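Aminopeptidase YwaD (PDB 6HC6) hydrolyses peptides from the amino end, releasing a range of N-terminal residues with the help of two zinc ions per subunit. Local coordinates at residues M324-W329 against E395-Y400. Coordinates in Å, arbitrary orientation, origin at the centre of the assembly. Residues are numbered along the deposited sequence.
Sequences MVGTSW and EVEPWY
Two loops following neighbouring strands of the mixed sheet, 316-322 and 382-389, meet here through aromatic and apolar side chains; the backbones come nearest at Trp-329 and Glu-397 (CA to CA 5.8 Å). Residues 397-400 form a type I beta turn, whose second position suits Pro-398 with its fixed phi. Trp-329 (chi1 t) offers a broad ring face: Pro-398 CD lies 3.5 Å from the centroid of the Trp-329 five-membered ring and Glu-397 CA 4.0 Å from that of the Trp-329 six-membered ring, both CH-pi contacts. The edge of Trp-329 meets the face of Trp-399 in a T-shaped pair (Trp-329 five-membered to Trp-399 six-membered ring centroid 5.3 Å, planes 79°). Thr-327 makes an ST turn, its OG1 accepting from Trp-329 N (3.1 Å); a water 2.6 Å from this OG1 donates weakly to Glu-397 OE1, which Asn-261 also binds. Long, unbranched Met-324 (m, t, p) places SD 3.6 Å from Tyr-400 CD1, an oblique Met-aromatic contact. Tyr-400, hydrogen-bonded to Glu-452, adjoins zinc ligands Asp-262 and His-401, so the packed loops border the two-zinc active site of an M28 aminopeptidase.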
ATOM      1  N   MET A 324      -4.387   5.762   5.055  1.00 16.02           N
ATOM      2  CA  MET A 324      -5.319   6.678   4.406  1.00 15.42           C
ATOM      3  C   MET A 324      -6.226   7.348   5.423  1.00 20.44           C
ATOM      4  O   MET A 324      -7.376   7.111   5.449  1.00 21.47           O
ATOM      5  CB  MET A 324      -6.072   5.998   3.261  1.00 16.38           C
ATOM      6  CG  MET A 324      -5.215   5.764   2.050  1.00 19.47           C
ATOM      7  SD  MET A 324      -5.885   4.786   0.707  1.00 22.10           S
ATOM      8  CE  MET A 324      -7.247   5.821   0.211  1.00 50.49           C
ATOM      9  N   VAL A 325      -5.632   8.226   6.181  1.00 17.73           N
ATOM     10  CA  VAL A 325      -6.372   8.822   7.279  1.00 17.56           C
ATOM     11  C   VAL A 325      -6.427  10.344   7.169  1.00 22.04           C
ATOM     12  O   VAL A 325      -6.691  11.012   8.149  1.00 20.68           O
ATOM     13  CB  VAL A 325      -5.780   8.391   8.636  1.00 18.93           C
ATOM     14  CG1 VAL A 325      -6.099   6.921   8.908  1.00 19.88           C
ATOM     15  CG2 VAL A 325      -4.272   8.649   8.671  1.00 18.27           C
ATOM     16  N   GLY A 326      -6.210  10.906   5.981  1.00 19.32           N
ATOM     17  CA  GLY A 326      -6.261  12.354   5.894  1.00 22.42           C
ATOM     18  C   GLY A 326      -6.909  12.987   4.676  1.00 22.19           C
ATOM     19  O   GLY A 326      -6.665  14.169   4.410  1.00 23.29           O
ATOM     20  N   THR A 327      -7.738  12.263   3.930  1.00 21.84           N
ATOM     21  CA  THR A 327      -8.225  12.844   2.684  1.00 22.30           C
ATOM     22  C   THR A 327      -9.130  14.033   2.973  1.00 25.96           C
ATOM     23  O   THR A 327      -9.846  14.062   3.979  1.00 24.90           O
ATOM     24  CB  THR A 327      -8.978  11.821   1.836  1.00 26.10           C
ATOM     25  OG1 THR A 327      -9.290  12.415   0.571  1.00 23.73           O
ATOM     26  CG2 THR A 327     -10.287  11.420   2.500  1.00 25.18           C
ATOM     27  N   SER A 328      -9.047  15.043   2.104  1.00 22.68           N
ATOM     28  CA  SER A 328      -9.983  16.161   2.133  1.00 24.62           C
ATOM     29  C   SER A 328     -11.273  15.850   1.398  1.00 29.12           C
ATOM     30  O   SER A 328     -12.208  16.659   1.466  1.00 28.41           O
ATOM     31  CB  SER A 328      -9.375  17.410   1.491  1.00 26.93           C
ATOM     32  OG  SER A 328      -9.060  17.158   0.130  1.00 28.73           O
ATOM     33  N   TRP A 329     -11.339  14.713   0.697  1.00 26.32           N
ATOM     34  CA  TRP A 329     -12.514  14.368  -0.100  1.00 29.63           C
ATOM     35  C   TRP A 329     -13.764  14.490   0.749  1.00 29.45           C
ATOM     36  O   TRP A 329     -13.903  13.806   1.762  1.00 28.35           O
ATOM     37  CB  TRP A 329     -12.384  12.943  -0.646  1.00 31.21           C
ATOM     38  CG  TRP A 329     -13.449  12.571  -1.667  1.00 30.08           C
ATOM     39  CD1 TRP A 329     -13.867  13.317  -2.733  1.00 37.45           C
ATOM     40  CD2 TRP A 329     -14.214  11.359  -1.704  1.00 32.21           C
ATOM     41  NE1 TRP A 329     -14.843  12.642  -3.432  1.00 36.92           N
ATOM     42  CE2 TRP A 329     -15.071  11.438  -2.820  1.00 33.59           C
ATOM     43  CE3 TRP A 329     -14.244  10.207  -0.910  1.00 32.74           C
ATOM     44  CZ2 TRP A 329     -15.962  10.415  -3.152  1.00 35.10           C
ATOM     45  CZ3 TRP A 329     -15.139   9.192  -1.237  1.00 36.02           C
ATOM     46  CH2 TRP A 329     -15.976   9.302  -2.354  1.00 32.08           C
ATOM     47  N   GLU A 395     -16.396   3.781  -0.023  1.00 34.79           N
ATOM     48  CA  GLU A 395     -15.432   4.097  -1.073  1.00 32.53           C
ATOM     49  C   GLU A 395     -14.439   5.156  -0.611  1.00 37.25           C
ATOM     50  O   GLU A 395     -14.722   5.969   0.276  1.00 29.41           O
ATOM     51  CB  GLU A 395     -16.143   4.580  -2.335  1.00 33.44           C
ATOM     52  CG  GLU A 395     -16.664   3.452  -3.204  1.00 42.08           C
ATOM     53  CD  GLU A 395     -17.568   3.948  -4.311  1.00 58.38           C
ATOM     54  OE1 GLU A 395     -17.379   3.517  -5.470  1.00 61.58           O
ATOM     55  OE2 GLU A 395     -18.469   4.764  -4.014  1.00 61.15           O
ATOM     56  N   VAL A 396     -13.255   5.133  -1.221  1.00 31.49           N
ATOM     57  CA  VAL A 396     -12.229   6.124  -0.929  1.00 28.49           C
ATOM     58  C   VAL A 396     -12.239   7.196  -2.011  1.00 31.43           C
ATOM     59  O   VAL A 396     -13.036   7.146  -2.955  1.00 34.39           O
ATOM     60  CB  VAL A 396     -10.843   5.465  -0.806  1.00 28.78           C
ATOM     61  CG1 VAL A 396     -10.807   4.561   0.403  1.00 29.52           C
ATOM     62  CG2 VAL A 396     -10.509   4.682  -2.064  1.00 30.44           C
ATOM     63  N   GLU A 397     -11.346   8.171  -1.877  1.00 27.17           N
ATOM     64  CA  GLU A 397     -11.345   9.323  -2.751  1.00 26.80           C
ATOM     65  C   GLU A 397     -10.979   8.916  -4.174  1.00 29.00           C
ATOM     66  O   GLU A 397     -10.318   7.893  -4.392  1.00 27.02           O
ATOM     67  CB  GLU A 397     -10.359  10.369  -2.239  1.00 26.38           C
ATOM     68  CG  GLU A 397      -8.908   9.916  -2.273  1.00 25.93           C
ATOM     69  CD  GLU A 397      -8.466   9.238  -0.990  1.00 32.50           C
ATOM     70  OE1 GLU A 397      -7.238   9.175  -0.761  1.00 27.39           O
ATOM     71  OE2 GLU A 397      -9.333   8.760  -0.213  1.00 29.41           O
ATOM     72  N   PRO A 398     -11.409   9.703  -5.167  1.00 26.71           N
ATOM     73  CA  PRO A 398     -11.044   9.400  -6.558  1.00 29.89           C
ATOM     74  C   PRO A 398      -9.565   9.595  -6.847  1.00 30.25           C
ATOM     75  O   PRO A 398      -9.090   9.134  -7.891  1.00 31.25           O
ATOM     76  CB  PRO A 398     -11.903  10.380  -7.367  1.00 37.36           C
ATOM     77  CG  PRO A 398     -12.217  11.490  -6.418  1.00 39.58           C
ATOM     78  CD  PRO A 398     -12.357  10.831  -5.077  1.00 31.00           C
ATOM     79  N   TRP A 399      -8.827  10.240  -5.952  1.00 24.43           N
ATOM     80  CA  TRP A 399      -7.430  10.572  -6.205  1.00 28.44           C
ATOM     81  C   TRP A 399      -6.477   9.439  -5.855  1.00 28.26           C
ATOM     82  O   TRP A 399      -5.294   9.512  -6.206  1.00 25.49           O
ATOM     83  CB  TRP A 399      -7.075  11.839  -5.423  1.00 32.25           C
ATOM     84  CG  TRP A 399      -8.110  12.908  -5.644  1.00 34.66           C
ATOM     85  CD1 TRP A 399      -8.552  13.382  -6.849  1.00 40.10           C
ATOM     86  CD2 TRP A 399      -8.848  13.614  -4.643  1.00 39.07           C
ATOM     87  NE1 TRP A 399      -9.511  14.347  -6.658  1.00 45.47           N
ATOM     88  CE2 TRP A 399      -9.712  14.507  -5.312  1.00 42.60           C
ATOM     89  CE3 TRP A 399      -8.860  13.586  -3.248  1.00 33.03           C
ATOM     90  CZ2 TRP A 399     -10.573  15.360  -4.628  1.00 45.68           C
ATOM     91  CZ3 TRP A 399      -9.711  14.430  -2.577  1.00 36.45           C
ATOM     92  CH2 TRP A 399     -10.557  15.306  -3.263  1.00 45.20           C
ATOM     93  N   TYR A 400      -6.977   8.403  -5.185  1.00 25.47           N
ATOM     94  CA  TYR A 400      -6.182   7.263  -4.750  1.00 24.21           C
ATOM     95  C   TYR A 400      -5.397   6.663  -5.913  1.00 24.22           C
ATOM     96  O   TYR A 400      -5.946   6.429  -6.998  1.00 23.42           O
ATOM     97  CB  TYR A 400      -7.156   6.247  -4.131  1.00 30.97           C
ATOM     98  CG  TYR A 400      -6.715   4.815  -3.983  1.00 26.04           C
ATOM     99  CD1 TYR A 400      -5.988   4.400  -2.875  1.00 22.94           C
ATOM    100  CD2 TYR A 400      -7.088   3.858  -4.924  1.00 32.98           C
ATOM    101  CE1 TYR A 400      -5.623   3.079  -2.724  1.00 26.88           C
ATOM    102  CE2 TYR A 400      -6.719   2.536  -4.784  1.00 31.75           C
ATOM    103  CZ  TYR A 400      -5.985   2.152  -3.680  1.00 30.05           C
ATOM    104  OH  TYR A 400      -5.604   0.839  -3.516  1.00 28.64           O
TER
HETATM  105  O   HOH W   1      -6.960  12.324  -0.647  1.00 22.23           O